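Local coordinates for putative esterase (Sulfolobus solfataricus P2, PDB 2RAU), which is probably a lipase or esterase of the alpha/beta-hydrolase type, hydrolysing ester bonds in substrates that remain unidentified, at residues Gly58-Trp71 with Phe266-Tyr278. Numbering follows the deposited sequence.
Sequences GTWSSGEQLVTISW and FPILASFDPYWPY
Thr59 lays its CG2 methyl over one face of the Trp276 indole, 3.5 Å from the centroid of the five-membered ring, a CH-pi contact; Pro277 CD backs the opposite face. Trp276 also turns an edge to the face of the Trp60 indole, the five-membered rings standing at 61° in a T-shaped pair. Trp60 illustrates how one residue can be held at both ends: Asp273 N lies 2.8 Å from its carbonyl O and donates to it in the carbonyl plane, while its NE1 reaches Ile208 O. Two waters lie within hydrogen-bonding distance of both Ser61 O and Asp273 OD2. The chain here leaves central strand 52-56, and Gly58 lies beside a probable nucleophile elbow; in this alpha/beta-hydrolase fold the loop after that strand meets the long insertion between strands 170-176 and 297-302, probably a cap. In helix 63-68, N-capped by Ser62, Gln65 extends so that NE2 donates to Ser271 OG, 2.8 Å away, in the amide plane; its OE1 accepts from Ser61 OG, fixing the amide's rotation, and Ser271 OG in turn donates a hydrogen bond to Pro267 O. Ile69 sets CG2 against Pro267 CB at 4.0 Å. Water 3 links Ser62 OG and Ser70 O to Ser271 O. Trp71 NE1 makes a weak bond, bent to 122°, to Asp273 OD1, which also hydrogen-bonds His104 ND1.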
loop_
_atom_site.group_PDB
_atom_site.type_symbol
_atom_site.label_atom_id
_atom_site.label_comp_id
_atom_site.label_asym_id
_atom_site.label_seq_id
_atom_site.Cartn_x
_atom_site.Cartn_y
_atom_site.Cartn_z
ATOM N N GLY A 58 1.697 -0.344 -0.434
ATOM C CA GLY A 58 2.611 -1.258 -1.097
ATOM C C GLY A 58 3.130 -0.635 -2.378
ATOM O O GLY A 58 2.979 0.545 -2.588
ATOM N N THR A 59 3.794 -1.444 -3.206
ATOM C CA THR A 59 4.440 -0.995 -4.432
ATOM C C THR A 59 3.423 -0.359 -5.383
ATOM O O THR A 59 2.379 -0.943 -5.658
ATOM C CB THR A 59 5.113 -2.186 -5.140
ATOM O OG1 THR A 59 5.838 -2.923 -4.171
ATOM C CG2 THR A 59 6.087 -1.755 -6.233
ATOM N N TRP A 60 3.778 0.836 -5.867
ATOM C CA TRP A 60 2.984 1.673 -6.747
ATOM C C TRP A 60 1.715 2.177 -6.089
ATOM O O TRP A 60 0.916 2.852 -6.733
ATOM C CB TRP A 60 2.579 0.962 -8.044
ATOM C CG TRP A 60 3.739 0.412 -8.841
ATOM C CD1 TRP A 60 4.659 1.123 -9.588
ATOM C CD2 TRP A 60 4.026 -0.960 -9.051
ATOM N NE1 TRP A 60 5.531 0.260 -10.176
ATOM C CE2 TRP A 60 5.163 -1.023 -9.883
ATOM C CE3 TRP A 60 3.437 -2.151 -8.594
ATOM C CZ2 TRP A 60 5.731 -2.230 -10.278
ATOM C CZ3 TRP A 60 4.032 -3.348 -8.941
ATOM C CH2 TRP A 60 5.166 -3.379 -9.778
ATOM N N SER A 61 1.563 1.930 -4.801
ATOM C CA SER A 61 0.383 2.379 -4.084
ATOM C C SER A 61 0.675 3.698 -3.350
ATOM O O SER A 61 1.817 4.159 -3.327
ATOM C CB SER A 61 -0.154 1.249 -3.192
ATOM O OG SER A 61 -1.429 1.559 -2.561
ATOM N N SER A 62 -0.403 4.343 -2.878
ATOM C CA SER A 62 -0.358 5.627 -2.223
ATOM C C SER A 62 -1.459 5.733 -1.162
ATOM O O SER A 62 -2.446 4.965 -1.200
ATOM C CB SER A 62 -0.554 6.726 -3.259
ATOM O OG SER A 62 -1.857 6.732 -3.808
ATOM N N GLY A 63 -1.314 6.705 -0.259
ATOM C CA GLY A 63 -2.334 6.984 0.721
ATOM C C GLY A 63 -3.615 7.419 0.033
ATOM O O GLY A 63 -4.690 7.047 0.470
ATOM N N GLU A 64 -3.489 8.219 -1.032
ATOM C CA GLU A 64 -4.635 8.594 -1.831
ATOM C C GLU A 64 -5.410 7.353 -2.334
ATOM O O GLU A 64 -6.634 7.271 -2.186
ATOM C CB GLU A 64 -4.202 9.469 -3.032
ATOM C CG GLU A 64 -5.420 9.971 -3.794
ATOM C CD GLU A 64 -5.144 10.795 -5.043
ATOM O OE1 GLU A 64 -3.962 11.074 -5.273
ATOM O OE2 GLU A 64 -6.135 11.156 -5.754
ATOM N N GLN A 65 -4.708 6.393 -2.914
ATOM C CA GLN A 65 -5.331 5.172 -3.365
ATOM C C GLN A 65 -6.075 4.486 -2.240
ATOM O O GLN A 65 -7.189 3.998 -2.451
ATOM C CB GLN A 65 -4.323 4.214 -3.971
ATOM C CG GLN A 65 -4.980 3.060 -4.707
ATOM C CD GLN A 65 -3.998 2.123 -5.309
ATOM O OE1 GLN A 65 -2.980 1.760 -4.704
ATOM N NE2 GLN A 65 -4.295 1.706 -6.537
ATOM N N LEU A 66 -5.461 4.474 -1.053
ATOM C CA LEU A 66 -6.022 3.798 0.120
ATOM C C LEU A 66 -7.252 4.426 0.704
ATOM O O LEU A 66 -7.996 3.770 1.437
ATOM C CB LEU A 66 -4.953 3.606 1.189
ATOM C CG LEU A 66 -4.183 2.290 1.187
ATOM C CD1 LEU A 66 -3.868 1.666 -0.169
ATOM C CD2 LEU A 66 -3.037 2.260 2.108
ATOM N N VAL A 67 -7.479 5.695 0.376
ATOM C CA VAL A 67 -8.647 6.416 0.855
ATOM C C VAL A 67 -9.697 6.523 -0.246
ATOM O O VAL A 67 -10.829 6.175 -0.047
ATOM C CB VAL A 67 -8.284 7.883 1.344
ATOM C CG1 VAL A 67 -9.528 8.666 1.878
ATOM C CG2 VAL A 67 -7.103 7.892 2.341
ATOM N N THR A 68 -9.312 7.038 -1.404
ATOM C CA THR A 68 -10.283 7.318 -2.432
ATOM C C THR A 68 -10.113 6.555 -3.766
ATOM O O THR A 68 -10.880 6.787 -4.710
ATOM C CB THR A 68 -10.388 8.854 -2.707
ATOM O OG1 THR A 68 -9.094 9.361 -2.969
ATOM C CG2 THR A 68 -11.017 9.634 -1.525
ATOM N N ILE A 69 -9.174 5.614 -3.845
ATOM C CA ILE A 69 -9.002 4.802 -5.043
ATOM C C ILE A 69 -8.872 5.726 -6.254
ATOM O O ILE A 69 -9.523 5.551 -7.291
ATOM C CB ILE A 69 -10.125 3.732 -5.213
ATOM C CG1 ILE A 69 -10.597 3.220 -3.810
ATOM C CG2 ILE A 69 -9.616 2.518 -6.027
ATOM C CD1 ILE A 69 -11.716 2.189 -3.841
ATOM N N SER A 70 -8.006 6.722 -6.068
ATOM C CA SER A 70 -7.753 7.752 -7.039
ATOM C C SER A 70 -6.261 8.083 -7.142
ATOM O O SER A 70 -5.454 7.679 -6.271
ATOM C CB SER A 70 -8.607 8.964 -6.663
ATOM O OG SER A 70 -8.261 9.590 -5.425
ATOM N N TRP A 71 -5.896 8.744 -8.248
ATOM C CA TRP A 71 -4.526 9.240 -8.504
ATOM C C TRP A 71 -4.589 10.677 -8.949
ATOM O O TRP A 71 -5.160 10.986 -9.994
ATOM C CB TRP A 71 -3.892 8.412 -9.610
ATOM C CG TRP A 71 -2.471 8.731 -9.922
ATOM C CD1 TRP A 71 -1.360 8.320 -9.248
ATOM C CD2 TRP A 71 -2.007 9.524 -11.016
ATOM N NE1 TRP A 71 -0.240 8.790 -9.873
ATOM C CE2 TRP A 71 -0.607 9.573 -10.932
ATOM C CE3 TRP A 71 -2.654 10.253 -12.014
ATOM C CZ2 TRP A 71 0.167 10.275 -11.856
ATOM C CZ3 TRP A 71 -1.900 10.931 -12.929
ATOM C CH2 TRP A 71 -0.501 10.926 -12.862
ATOM N N PHE A 266 -10.185 -3.648 -11.111
ATOM C CA PHE A 266 -9.776 -2.728 -12.199
ATOM C C PHE A 266 -9.483 -1.305 -11.661
ATOM O O PHE A 266 -8.506 -0.682 -12.120
ATOM C CB PHE A 266 -10.776 -2.751 -13.374
ATOM C CG PHE A 266 -10.731 -4.055 -14.234
ATOM C CD1 PHE A 266 -10.020 -5.203 -13.834
ATOM C CD2 PHE A 266 -11.515 -4.156 -15.373
ATOM C CE1 PHE A 266 -10.053 -6.357 -14.581
ATOM C CE2 PHE A 266 -11.535 -5.312 -16.115
ATOM C CZ PHE A 266 -10.786 -6.391 -15.738
ATOM N N PRO A 267 -10.351 -0.769 -10.754
ATOM C CA PRO A 267 -10.014 0.536 -10.155
ATOM C C PRO A 267 -8.718 0.619 -9.390
ATOM O O PRO A 267 -8.086 1.667 -9.453
ATOM C CB PRO A 267 -11.245 0.895 -9.331
ATOM C CG PRO A 267 -12.348 0.161 -9.974
ATOM C CD PRO A 267 -11.713 -1.173 -10.356
ATOM N N ILE A 268 -8.288 -0.485 -8.769
ATOM C CA ILE A 268 -7.013 -0.567 -8.043
ATOM C C ILE A 268 -5.887 -0.468 -9.042
ATOM O O ILE A 268 -4.989 0.335 -8.893
ATOM C CB ILE A 268 -6.883 -1.863 -7.133
ATOM C CG1 ILE A 268 -7.855 -1.744 -5.943
ATOM C CG2 ILE A 268 -5.397 -2.084 -6.717
ATOM C CD1 ILE A 268 -8.132 -3.072 -5.096
ATOM N N LEU A 269 -5.926 -1.293 -10.080
ATOM C CA LEU A 269 -4.868 -1.278 -11.083
ATOM C C LEU A 269 -4.783 0.098 -11.730
ATOM O O LEU A 269 -3.703 0.624 -11.946
ATOM C CB LEU A 269 -5.113 -2.371 -12.120
ATOM C CG LEU A 269 -4.422 -3.736 -11.858
ATOM C CD1 LEU A 269 -2.952 -3.597 -12.108
ATOM C CD2 LEU A 269 -4.712 -4.340 -10.481
ATOM N N ALA A 270 -5.945 0.662 -12.032
ATOM C CA ALA A 270 -6.015 1.941 -12.722
ATOM C C ALA A 270 -5.388 3.096 -11.912
ATOM O O ALA A 270 -4.868 4.045 -12.508
ATOM C CB ALA A 270 -7.447 2.271 -13.083
ATOM N N SER A 271 -5.515 3.052 -10.591
ATOM C CA SER A 271 -5.153 4.151 -9.723
ATOM C C SER A 271 -3.743 4.098 -9.126
ATOM O O SER A 271 -3.385 4.945 -8.318
ATOM C CB SER A 271 -6.203 4.307 -8.611
ATOM O OG SER A 271 -6.367 3.146 -7.827
ATOM N N PHE A 272 -2.962 3.107 -9.503
ATOM C CA PHE A 272 -1.569 3.049 -9.091
ATOM C C PHE A 272 -0.761 4.265 -9.590
ATOM O O PHE A 272 -1.101 4.868 -10.581
ATOM C CB PHE A 272 -0.885 1.805 -9.663
ATOM C CG PHE A 272 -1.158 0.501 -8.885
ATOM C CD1 PHE A 272 -1.198 0.476 -7.516
ATOM C CD2 PHE A 272 -1.338 -0.672 -9.569
ATOM C CE1 PHE A 272 -1.417 -0.696 -6.833
ATOM C CE2 PHE A 272 -1.540 -1.864 -8.880
ATOM C CZ PHE A 272 -1.598 -1.854 -7.516
ATOM N N ASP A 273 0.339 4.571 -8.879
ATOM C CA ASP A 273 1.399 5.430 -9.389
ATOM C C ASP A 273 2.107 4.721 -10.558
ATOM O O ASP A 273 2.118 3.516 -10.639
ATOM C CB ASP A 273 2.433 5.741 -8.303
ATOM C CG ASP A 273 1.911 6.685 -7.222
ATOM O OD1 ASP A 273 1.215 7.661 -7.577
ATOM O OD2 ASP A 273 2.347 6.532 -6.046
ATOM N N PRO A 274 2.692 5.487 -11.486
ATOM C CA PRO A 274 3.319 4.858 -12.648
ATOM C C PRO A 274 4.621 4.101 -12.412
ATOM O O PRO A 274 4.967 3.216 -13.176
ATOM C CB PRO A 274 3.601 6.062 -13.569
ATOM C CG PRO A 274 3.627 7.256 -12.634
ATOM C CD PRO A 274 2.674 6.953 -11.566
ATOM N N TYR A 275 5.380 4.528 -11.411
ATOM C CA TYR A 275 6.753 4.076 -11.216
ATOM C C TYR A 275 7.139 3.865 -9.773
ATOM O O TYR A 275 6.640 4.535 -8.865
ATOM C CB TYR A 275 7.724 5.093 -11.793
ATOM C CG TYR A 275 7.535 5.460 -13.257
ATOM C CD1 TYR A 275 7.705 4.495 -14.251
ATOM C CD2 TYR A 275 7.292 6.770 -13.649
ATOM C CE1 TYR A 275 7.568 4.822 -15.606
ATOM C CE2 TYR A 275 7.200 7.109 -14.985
ATOM C CZ TYR A 275 7.348 6.121 -15.951
ATOM O OH TYR A 275 7.269 6.405 -17.286
ATOM N N TRP A 276 8.098 2.964 -9.592
ATOM C CA TRP A 276 8.621 2.596 -8.286
ATOM C C TRP A 276 10.143 2.520 -8.402
ATOM O O TRP A 276 10.628 1.989 -9.347
ATOM C CB TRP A 276 8.090 1.239 -7.871
ATOM C CG TRP A 276 8.353 0.860 -6.471
ATOM C CD1 TRP A 276 9.287 -0.041 -6.013
ATOM C CD2 TRP A 276 7.675 1.355 -5.305
ATOM N NE1 TRP A 276 9.221 -0.127 -4.629
ATOM C CE2 TRP A 276 8.241 0.718 -4.177
ATOM C CE3 TRP A 276 6.640 2.260 -5.101
ATOM C CZ2 TRP A 276 7.787 0.959 -2.874
ATOM C CZ3 TRP A 276 6.191 2.477 -3.817
ATOM C CH2 TRP A 276 6.756 1.829 -2.719
ATOM N N PRO A 277 10.891 3.082 -7.431
ATOM C CA PRO A 277 12.331 3.061 -7.553
ATOM C C PRO A 277 12.943 1.683 -7.404
ATOM O O PRO A 277 12.582 0.895 -6.504
ATOM C CB PRO A 277 12.785 3.990 -6.426
ATOM C CG PRO A 277 11.718 3.806 -5.373
ATOM C CD PRO A 277 10.446 3.740 -6.186
ATOM N N TYR A 278 13.851 1.373 -8.314
ATOM C CA TYR A 278 14.685 0.167 -8.185
ATOM C C TYR A 278 15.528 0.125 -6.910
ATOM O O TYR A 278 15.854 -0.954 -6.420
ATOM C CB TYR A 278 15.642 -0.006 -9.410
ATOM C CG TYR A 278 15.096 -0.972 -10.455
ATOM C CD1 TYR A 278 15.046 -2.340 -10.201
ATOM C CD2 TYR A 278 14.662 -0.529 -11.698
ATOM C CE1 TYR A 278 14.557 -3.238 -11.148
ATOM C CE2 TYR A 278 14.156 -1.413 -12.627
ATOM C CZ TYR A 278 14.116 -2.775 -12.343
ATOM O OH TYR A 278 13.602 -3.678 -13.258
HETATM O O HOH W 1 3.732 4.527 -5.201
HETATM O O HOH W 2 2.871 6.758 -2.959
HETATM O O HOH W 3 -2.863 6.793 -6.313
#